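Local structure of Non-structural protein 2 (Human rotavirus C, 2GU0) at residues 108-113 with 171-177; 5-9 with 76-80; 113-117 with 149-155. The protein probably acts in viral genome replication and packaging as an octameric RNA-binding NTPase and RNA triphosphatase that builds viral factories together with NSP5. All coordinates share one frame; numbering follows the deposited sequence.

Contact 1: 108-113 with 171-177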
loop_
_atom_site.group_PDB
_atom_site.type_symbol
_atom_site.label_atom_id
_atom_site.label_comp_id
_atom_site.label_asym_id
_atom_site.label_seq_id
_atom_site.Cartn_x
_atom_site.Cartn_y
_atom_site.Cartn_z
ATOM N N VAL A 108 -28.717 -3.350 -23.165
ATOM C CA VAL A 108 -27.532 -2.933 -22.434
ATOM C C VAL A 108 -27.019 -3.826 -21.312
ATOM O O VAL A 108 -25.817 -4.048 -21.207
ATOM C CB VAL A 108 -27.727 -1.525 -21.854
ATOM C CG1 VAL A 108 -26.453 -1.072 -21.167
ATOM C CG2 VAL A 108 -28.123 -0.556 -22.964
ATOM N N ARG A 109 -27.907 -4.327 -20.462
ATOM C CA ARG A 109 -27.466 -5.161 -19.355
ATOM C C ARG A 109 -27.080 -6.537 -19.835
ATOM O O ARG A 109 -26.210 -7.189 -19.254
ATOM C CB ARG A 109 -28.552 -5.254 -18.294
ATOM C CG ARG A 109 -28.954 -3.910 -17.719
ATOM C CD ARG A 109 -29.784 -4.093 -16.474
ATOM N NE ARG A 109 -30.680 -2.967 -16.242
ATOM C CZ ARG A 109 -31.650 -2.610 -17.080
ATOM N NH1 ARG A 109 -31.849 -3.288 -18.215
ATOM N NH2 ARG A 109 -32.424 -1.579 -16.782
ATOM N N HIS A 110 -27.736 -6.976 -20.901
ATOM C CA HIS A 110 -27.449 -8.269 -21.505
ATOM C C HIS A 110 -26.032 -8.146 -22.097
ATOM O O HIS A 110 -25.178 -8.988 -21.854
ATOM C CB HIS A 110 -28.518 -8.564 -22.581
ATOM C CG HIS A 110 -28.345 -9.866 -23.309
ATOM N ND1 HIS A 110 -29.415 -10.622 -23.729
ATOM C CD2 HIS A 110 -27.241 -10.487 -23.790
ATOM C CE1 HIS A 110 -28.985 -11.648 -24.441
ATOM N NE2 HIS A 110 -27.667 -11.590 -24.495
ATOM N N LEU A 111 -25.771 -7.076 -22.841
ATOM C CA LEU A 111 -24.451 -6.891 -23.442
ATOM C C LEU A 111 -23.379 -6.794 -22.383
ATOM O O LEU A 111 -22.263 -7.296 -22.568
ATOM C CB LEU A 111 -24.411 -5.630 -24.304
ATOM C CG LEU A 111 -25.203 -5.722 -25.601
ATOM C CD1 LEU A 111 -25.261 -4.370 -26.261
ATOM C CD2 LEU A 111 -24.550 -6.747 -26.512
ATOM N N GLU A 112 -23.711 -6.139 -21.273
ATOM C CA GLU A 112 -22.747 -5.986 -20.201
ATOM C C GLU A 112 -22.360 -7.361 -19.697
ATOM O O GLU A 112 -21.223 -7.578 -19.301
ATOM C CB GLU A 112 -23.311 -5.125 -19.070
ATOM C CG GLU A 112 -22.587 -5.309 -17.744
ATOM C CD GLU A 112 -22.144 -4.010 -17.093
ATOM O OE1 GLU A 112 -22.845 -2.990 -17.235
ATOM O OE2 GLU A 112 -21.100 -4.015 -16.412
ATOM N N ASN A 113 -23.292 -8.304 -19.713
ATOM C CA ASN A 113 -22.934 -9.637 -19.263
ATOM C C ASN A 113 -22.088 -10.333 -20.313
ATOM O O ASN A 113 -21.127 -11.023 -19.967
ATOM C CB ASN A 113 -24.169 -10.469 -18.928
ATOM C CG ASN A 113 -24.545 -10.371 -17.469
ATOM O OD1 ASN A 113 -23.682 -10.173 -16.612
ATOM N ND2 ASN A 113 -25.827 -10.530 -17.171
ATOM N N TYR A 171 -27.562 -8.175 -11.946
ATOM C CA TYR A 171 -27.305 -6.850 -12.460
ATOM C C TYR A 171 -26.821 -5.947 -11.349
ATOM O O TYR A 171 -26.221 -4.908 -11.599
ATOM C CB TYR A 171 -28.589 -6.310 -13.080
ATOM C CG TYR A 171 -29.082 -7.182 -14.211
ATOM C CD1 TYR A 171 -30.390 -7.647 -14.252
ATOM C CD2 TYR A 171 -28.221 -7.558 -15.236
ATOM C CE1 TYR A 171 -30.825 -8.472 -15.298
ATOM C CE2 TYR A 171 -28.638 -8.374 -16.280
ATOM C CZ TYR A 171 -29.935 -8.828 -16.309
ATOM O OH TYR A 171 -30.332 -9.619 -17.360
ATOM N N SER A 172 -27.066 -6.367 -10.115
ATOM C CA SER A 172 -26.684 -5.593 -8.945
ATOM C C SER A 172 -25.281 -4.985 -8.999
ATOM O O SER A 172 -25.052 -3.929 -8.412
ATOM C CB SER A 172 -26.809 -6.455 -7.691
ATOM O OG SER A 172 -25.671 -7.283 -7.534
ATOM N N ASN A 173 -24.344 -5.628 -9.694
ATOM C CA ASN A 173 -22.980 -5.094 -9.757
ATOM C C ASN A 173 -22.519 -4.494 -11.086
ATOM O O ASN A 173 -21.344 -4.174 -11.248
ATOM C CB ASN A 173 -21.976 -6.167 -9.331
ATOM C CG ASN A 173 -21.941 -6.364 -7.826
ATOM O OD1 ASN A 173 -21.683 -5.418 -7.072
ATOM N ND2 ASN A 173 -22.201 -7.596 -7.378
ATOM N N HIS A 174 -23.435 -4.344 -12.033
ATOM C CA HIS A 174 -23.095 -3.772 -13.328
ATOM C C HIS A 174 -22.642 -2.322 -13.217
ATOM O O HIS A 174 -23.171 -1.570 -12.401
ATOM C CB HIS A 174 -24.301 -3.837 -14.250
ATOM C CG HIS A 174 -24.540 -5.192 -14.825
ATOM N ND1 HIS A 174 -25.512 -5.437 -15.766
ATOM C CD2 HIS A 174 -23.896 -6.365 -14.631
ATOM C CE1 HIS A 174 -25.450 -6.703 -16.134
ATOM N NE2 HIS A 174 -24.479 -7.287 -15.459
ATOM N N LYS A 175 -21.671 -1.922 -14.036
ATOM C CA LYS A 175 -21.218 -0.539 -14.003
ATOM C C LYS A 175 -22.063 0.368 -14.923
ATOM O O LYS A 175 -22.163 1.572 -14.695
ATOM C CB LYS A 175 -19.729 -0.442 -14.366
ATOM C CG LYS A 175 -18.787 -0.607 -13.170
ATOM C CD LYS A 175 -17.350 -0.094 -13.462
ATOM C CE LYS A 175 -17.183 1.451 -13.386
ATOM N NZ LYS A 175 -15.802 1.911 -13.772
ATOM N N LEU A 176 -22.694 -0.212 -15.943
ATOM C CA LEU A 176 -23.510 0.569 -16.870
ATOM C C LEU A 176 -24.880 0.965 -16.327
ATOM O O LEU A 176 -25.135 2.142 -16.098
ATOM C CB LEU A 176 -23.666 -0.175 -18.204
ATOM C CG LEU A 176 -22.410 -0.241 -19.082
ATOM C CD1 LEU A 176 -22.732 -0.914 -20.407
ATOM C CD2 LEU A 176 -21.893 1.166 -19.331
ATOM N N LEU A 177 -25.758 -0.008 -16.118
ATOM C CA LEU A 177 -27.089 0.273 -15.599
ATOM C C LEU A 177 -27.423 -0.675 -14.466
ATOM O O LEU A 177 -28.167 -1.637 -14.654
ATOM C CB LEU A 177 -28.122 0.122 -16.702
ATOM C CG LEU A 177 -27.884 0.965 -17.956
ATOM C CD1 LEU A 177 -28.874 0.552 -19.041
ATOM C CD2 LEU A 177 -28.033 2.445 -17.630
#
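Arg109 and Glu112, about one turn apart on helix 108-119, face Leu177 and His174 of the irregular segment 171-177, the CA atoms of Arg109 and Leu177 lying 6.6 Å apart. A type I beta turn from Tyr171 to His174 bends the loop so that the next two backbone amides meet the helix at Glu112. The carboxylate grips both: Leu176 N donates to the syn lone pair of Glu112 OE1 at 3.1 Å, and Lys175 N reaches Glu112 OE2 at 3.2 Å on the syn side but tilted from the plane. Gln75 adds a further hydrogen bond to OE2. A bend at chi2 (129°) lays the Glu112 side chain over the His174 ring, with CG 3.4 Å from the ring centroid and the carboxylate stacked within 9° of the ring plane. Tyr171 CA covers the opposite face. His174 NE2 makes a weak bond to Asn113 OD1 (3.2 Å), while Glu153 holds ND2 of the same amide. Arg109 runs its CD over one face of Tyr171, whose OH is bound by Glu153, and its NE weakly meets Leu177 O at 3.3 Å. Val108 CG1 packs against both leucines, 3.6 Å from Leu177 CD1. The arrangement joins a helix of the N-terminal region to the loop between two sheet strands of the HIT-clan C-terminal region, beside the predicted ATP site to which Val108 and Arg109 belong.

Contact 2: 5-9 with 76-80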
loop_
_atom_site.group_PDB
_atom_site.type_symbol
_atom_site.label_atom_id
_atom_site.label_comp_id
_atom_site.label_asym_id
_atom_site.label_seq_id
_atom_site.Cartn_x
_atom_site.Cartn_y
_atom_site.Cartn_z
ATOM N N ALA A 5 -27.208 3.849 -31.503
ATOM C CA ALA A 5 -26.521 5.114 -31.766
ATOM C C ALA A 5 -25.917 5.773 -30.521
ATOM O O ALA A 5 -25.312 6.839 -30.615
ATOM C CB ALA A 5 -27.471 6.098 -32.440
ATOM N N CYS A 6 -26.100 5.169 -29.358
ATOM C CA CYS A 6 -25.519 5.732 -28.154
ATOM C C CYS A 6 -24.148 5.112 -27.977
ATOM O O CYS A 6 -23.400 5.497 -27.087
ATOM C CB CYS A 6 -26.355 5.401 -26.931
ATOM S SG CYS A 6 -27.987 6.110 -26.915
ATOM N N PHE A 7 -23.814 4.157 -28.839
ATOM C CA PHE A 7 -22.533 3.477 -28.741
ATOM C C PHE A 7 -21.648 3.482 -29.978
ATOM O O PHE A 7 -20.431 3.325 -29.858
ATOM C CB PHE A 7 -22.753 2.030 -28.333
ATOM C CG PHE A 7 -23.604 1.871 -27.125
ATOM C CD1 PHE A 7 -24.974 1.717 -27.247
ATOM C CD2 PHE A 7 -23.036 1.869 -25.863
ATOM C CE1 PHE A 7 -25.769 1.560 -26.128
ATOM C CE2 PHE A 7 -23.827 1.712 -24.730
ATOM C CZ PHE A 7 -25.199 1.556 -24.864
ATOM N N VAL A 8 -22.243 3.643 -31.158
ATOM C CA VAL A 8 -21.471 3.616 -32.392
ATOM C C VAL A 8 -21.952 4.560 -33.487
ATOM O O VAL A 8 -23.153 4.792 -33.649
ATOM C CB VAL A 8 -21.480 2.208 -32.992
ATOM C CG1 VAL A 8 -20.909 1.221 -32.017
ATOM C CG2 VAL A 8 -22.900 1.815 -33.340
ATOM N N SER A 9 -21.004 5.110 -34.238
ATOM C CA SER A 9 -21.327 5.985 -35.359
ATOM C C SER A 9 -20.879 5.196 -36.581
ATOM O O SER A 9 -20.236 4.153 -36.427
ATOM C CB SER A 9 -20.581 7.317 -35.255
ATOM O OG SER A 9 -19.205 7.120 -35.050
ATOM N N TYR A 76 -18.107 1.188 -20.476
ATOM C CA TYR A 76 -18.720 1.825 -21.643
ATOM C C TYR A 76 -17.750 1.701 -22.834
ATOM O O TYR A 76 -18.164 1.409 -23.962
ATOM C CB TYR A 76 -19.004 3.307 -21.344
ATOM C CG TYR A 76 -19.546 4.091 -22.521
ATOM C CD1 TYR A 76 -20.887 3.979 -22.922
ATOM C CD2 TYR A 76 -18.706 4.921 -23.259
ATOM C CE1 TYR A 76 -21.370 4.681 -24.035
ATOM C CE2 TYR A 76 -19.171 5.623 -24.368
ATOM C CZ TYR A 76 -20.497 5.501 -24.751
ATOM O OH TYR A 76 -20.915 6.208 -25.846
ATOM N N THR A 77 -16.465 1.917 -22.564
ATOM C CA THR A 77 -15.428 1.816 -23.579
ATOM C C THR A 77 -15.458 0.401 -24.132
ATOM O O THR A 77 -15.413 0.182 -25.342
ATOM C CB THR A 77 -14.037 2.037 -22.978
ATOM O OG1 THR A 77 -14.049 3.202 -22.153
ATOM C CG2 THR A 77 -13.018 2.218 -24.062
ATOM N N GLU A 78 -15.526 -0.554 -23.216
ATOM C CA GLU A 78 -15.560 -1.969 -23.557
ATOM C C GLU A 78 -16.707 -2.287 -24.504
ATOM O O GLU A 78 -16.495 -2.783 -25.602
ATOM C CB GLU A 78 -15.714 -2.796 -22.285
ATOM C CG GLU A 78 -14.554 -2.668 -21.337
ATOM C CD GLU A 78 -13.377 -3.470 -21.804
ATOM O OE1 GLU A 78 -13.476 -4.720 -21.756
ATOM O OE2 GLU A 78 -12.370 -2.859 -22.227
ATOM N N LEU A 79 -17.924 -2.001 -24.061
ATOM C CA LEU A 79 -19.112 -2.263 -24.852
ATOM C C LEU A 79 -19.028 -1.531 -26.191
ATOM O O LEU A 79 -19.329 -2.093 -27.253
ATOM C CB LEU A 79 -20.361 -1.811 -24.090
ATOM C CG LEU A 79 -21.686 -1.968 -24.833
ATOM C CD1 LEU A 79 -21.930 -3.442 -25.101
ATOM C CD2 LEU A 79 -22.818 -1.371 -24.027
ATOM N N VAL A 80 -18.616 -0.275 -26.131
ATOM C CA VAL A 80 -18.512 0.532 -27.322
ATOM C C VAL A 80 -17.617 -0.144 -28.367
ATOM O O VAL A 80 -17.942 -0.173 -29.566
ATOM C CB VAL A 80 -18.015 1.953 -26.927
ATOM C CG1 VAL A 80 -17.064 2.512 -27.946
ATOM C CG2 VAL A 80 -19.210 2.877 -26.780
#
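Tyr76 reaches across to Cys6 because its CG lies anti to the backbone N (chi1 176°), which swings the ring out from helix 74-90 and carries the hydroxyl to the backbone of segment 5-9. Phe7 has its CG beside the backbone N instead, and the ring comes down next to Tyr76 and Leu79. The Tyr76 hydroxyl donates to Cys6 O at 2.9 Å, lying in the carbonyl plane with a C=O...donor angle of 157°. The two aromatic rings meet rim to rim, planes 34° apart, neither over the face of the other; Phe7 CD2 is 3.7 Å from Tyr76 CE1. Farther round the Phe7 ring, Leu79 CD2 touches CE2 at 3.3 Å. Val80 CG2 lies against the Phe7 backbone, 3.3 Å from Phe7 O, near the edge of the Phe7 ring and over one face of the Tyr76 ring of its own helix. Residues 76, 79 and 80 thus form one side of the helix, against which the chain packs just before strand 8-11. Beyond them, Phe7 also contacts Val108 and Leu83, while Leu79 packs on Leu111 and Leu115 of helix 108-119. Chemically, the contact is a buried apolar patch with a single cross-segment hydrogen bond, which satisfies the buried Cys6 carbonyl and fixes where the tyrosine ring ends, leaving dispersion to hold the remainder.

Contact 3: 113-117 with 149-155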
loop_
_atom_site.group_PDB
_atom_site.type_symbol
_atom_site.label_atom_id
_atom_site.label_comp_id
_atom_site.label_asym_id
_atom_site.label_seq_id
_atom_site.Cartn_x
_atom_site.Cartn_y
_atom_site.Cartn_z
ATOM N N ASN A 113 -23.292 -8.304 -19.713
ATOM C CA ASN A 113 -22.934 -9.637 -19.263
ATOM C C ASN A 113 -22.088 -10.333 -20.313
ATOM O O ASN A 113 -21.127 -11.023 -19.967
ATOM C CB ASN A 113 -24.169 -10.469 -18.928
ATOM C CG ASN A 113 -24.545 -10.371 -17.469
ATOM O OD1 ASN A 113 -23.682 -10.173 -16.612
ATOM N ND2 ASN A 113 -25.827 -10.530 -17.171
ATOM N N LEU A 114 -22.421 -10.152 -21.592
ATOM C CA LEU A 114 -21.616 -10.778 -22.638
ATOM C C LEU A 114 -20.158 -10.339 -22.501
ATOM O O LEU A 114 -19.252 -11.142 -22.705
ATOM C CB LEU A 114 -22.139 -10.434 -24.030
ATOM C CG LEU A 114 -23.429 -11.134 -24.477
ATOM C CD1 LEU A 114 -23.867 -10.581 -25.813
ATOM C CD2 LEU A 114 -23.211 -12.613 -24.586
ATOM N N LEU A 115 -19.934 -9.074 -22.143
ATOM C CA LEU A 115 -18.575 -8.559 -21.953
ATOM C C LEU A 115 -17.797 -9.408 -20.954
ATOM O O LEU A 115 -16.614 -9.683 -21.153
ATOM C CB LEU A 115 -18.585 -7.122 -21.434
ATOM C CG LEU A 115 -18.907 -5.968 -22.377
ATOM C CD1 LEU A 115 -18.846 -4.666 -21.587
ATOM C CD2 LEU A 115 -17.925 -5.952 -23.532
ATOM N N CYS A 116 -18.460 -9.812 -19.874
ATOM C CA CYS A 116 -17.822 -10.638 -18.861
ATOM C C CYS A 116 -17.527 -12.008 -19.430
ATOM O O CYS A 116 -16.457 -12.560 -19.201
ATOM C CB CYS A 116 -18.718 -10.764 -17.627
ATOM S SG CYS A 116 -18.944 -9.184 -16.743
ATOM N N ARG A 117 -18.467 -12.564 -20.182
ATOM C CA ARG A 117 -18.242 -13.880 -20.768
ATOM C C ARG A 117 -17.051 -13.790 -21.696
ATOM O O ARG A 117 -16.177 -14.646 -21.684
ATOM C CB ARG A 117 -19.457 -14.364 -21.577
ATOM C CG ARG A 117 -20.652 -14.843 -20.767
ATOM C CD ARG A 117 -21.617 -15.609 -21.654
ATOM N NE ARG A 117 -20.949 -16.749 -22.267
ATOM C CZ ARG A 117 -21.416 -17.438 -23.303
ATOM N NH1 ARG A 117 -22.571 -17.116 -23.866
ATOM N NH2 ARG A 117 -20.710 -18.447 -23.789
ATOM N N THR A 149 -28.003 -22.069 -25.245
ATOM C CA THR A 149 -27.074 -21.947 -24.133
ATOM C C THR A 149 -25.706 -21.360 -24.442
ATOM O O THR A 149 -25.169 -20.600 -23.648
ATOM C CB THR A 149 -26.871 -23.300 -23.434
ATOM O OG1 THR A 149 -28.100 -23.702 -22.816
ATOM C CG2 THR A 149 -25.783 -23.195 -22.363
ATOM N N PRO A 150 -25.110 -21.721 -25.588
ATOM C CA PRO A 150 -23.786 -21.191 -25.944
ATOM C C PRO A 150 -23.781 -19.681 -26.103
ATOM O O PRO A 150 -22.730 -19.040 -26.005
ATOM C CB PRO A 150 -23.477 -21.895 -27.258
ATOM C CG PRO A 150 -24.159 -23.199 -27.103
ATOM C CD PRO A 150 -25.497 -22.800 -26.513
ATOM N N LEU A 151 -24.969 -19.120 -26.317
ATOM C CA LEU A 151 -25.115 -17.689 -26.535
ATOM C C LEU A 151 -25.752 -16.884 -25.406
ATOM O O LEU A 151 -25.911 -15.664 -25.547
ATOM C CB LEU A 151 -25.922 -17.465 -27.813
ATOM C CG LEU A 151 -25.487 -18.380 -28.959
ATOM C CD1 LEU A 151 -26.486 -18.304 -30.073
ATOM C CD2 LEU A 151 -24.097 -17.988 -29.449
ATOM N N THR A 152 -26.116 -17.528 -24.295
ATOM C CA THR A 152 -26.762 -16.785 -23.209
ATOM C C THR A 152 -25.910 -15.616 -22.769
ATOM O O THR A 152 -24.703 -15.612 -22.956
ATOM C CB THR A 152 -27.023 -17.635 -21.952
ATOM O OG1 THR A 152 -27.682 -18.840 -22.318
ATOM C CG2 THR A 152 -27.932 -16.880 -20.980
ATOM N N GLU A 153 -26.553 -14.631 -22.165
ATOM C CA GLU A 153 -25.845 -13.467 -21.681
ATOM C C GLU A 153 -24.945 -13.761 -20.483
ATOM O O GLU A 153 -24.015 -13.013 -20.233
ATOM C CB GLU A 153 -26.836 -12.362 -21.295
ATOM C CG GLU A 153 -27.783 -12.729 -20.166
ATOM C CD GLU A 153 -28.637 -11.554 -19.699
ATOM O OE1 GLU A 153 -28.098 -10.637 -19.039
ATOM O OE2 GLU A 153 -29.853 -11.555 -19.993
ATOM N N SER A 154 -25.187 -14.844 -19.754
ATOM C CA SER A 154 -24.380 -15.106 -18.568
ATOM C C SER A 154 -23.713 -16.478 -18.368
ATOM O O SER A 154 -24.275 -17.521 -18.700
ATOM C CB SER A 154 -25.220 -14.755 -17.328
ATOM O OG SER A 154 -24.682 -15.288 -16.134
ATOM N N ASN A 155 -22.514 -16.418 -17.785
ATOM C CA ASN A 155 -21.629 -17.538 -17.429
ATOM C C ASN A 155 -22.060 -18.274 -16.185
ATOM O O ASN A 155 -21.995 -19.498 -16.112
ATOM C CB ASN A 155 -20.228 -17.027 -17.086
ATOM C CG ASN A 155 -19.368 -16.868 -18.277
ATOM O OD1 ASN A 155 -18.265 -16.359 -18.185
ATOM N ND2 ASN A 155 -19.858 -17.317 -19.423
#
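The Arg117 guanidinium meets segment 149-155 along its edge, where Pro150 O, Leu151 CA and Thr152 O all lie near its plane. NH1 donates to two carbonyls, Thr152 O at 2.8 Å and Pro150 O at 2.9 Å. NH2 joins it on Pro150 O at 3.1 Å, so this oxygen is gripped end-on by two nitrogens. The two Arg117 donors approach Pro150 O from the same face of its carbonyl plane, above it, whereas Thr152 O is met in plane on a lone pair. A turn at chi3 (58°) in an otherwise extended chain directs the group there. The Asn155 amide lies close by, inclined 61° to the guanidinium. Its ND2 and Arg117 NE, both donors, make no bond to each other but converge on Asp123 OD2, NE by a salt bridge and ND2 by a hydrogen bond. One turn back on helix 108-119, Asn113 ND2 points in its amide plane to Glu153 OE1 at 2.9 Å, met on the anti side of the carboxylate. Between these polar points Leu114 CD2 lies 3.7 Å from Thr152 O, and its side chain also packs on Ala135, Val136 and Ala139 of helix 129-139. Leu48 of a neighbouring subunit packs on Arg117, which places this joint close to an octamer interface. The arginine's charge is thus met by Asp123 and two backbone carbonyls. Glu153, bonded to Asn113 through OE1 and salt-bridged to Lys185 through OE2, links this helix to a predicted ATP-binding residue.

Overall arrangement
Helix 108-119 ties the three contacts together. Contacts 1 and 3 use successive turns of it, share Asn113 and have centres about 12 Å apart. They meet directly where Tyr171 OH lies 3.0 Å from Glu153 OE1, a probable hydrogen bond. Contact 2 stands off a different side of the helix, its centre about 14 Å from that of contact 1 and 18 Å from that of contact 3, and is reached through Leu79, whose CD1 lies 3.4 Å from Leu111 CB. The predicted ATP site borders contacts 1 and 3: the side chains of Tyr171 and Glu153 each come within about 4 Å of that of Arg224. On the contact 2 side, Phe7 CZ lies 4.1 Å from Val108 CG2.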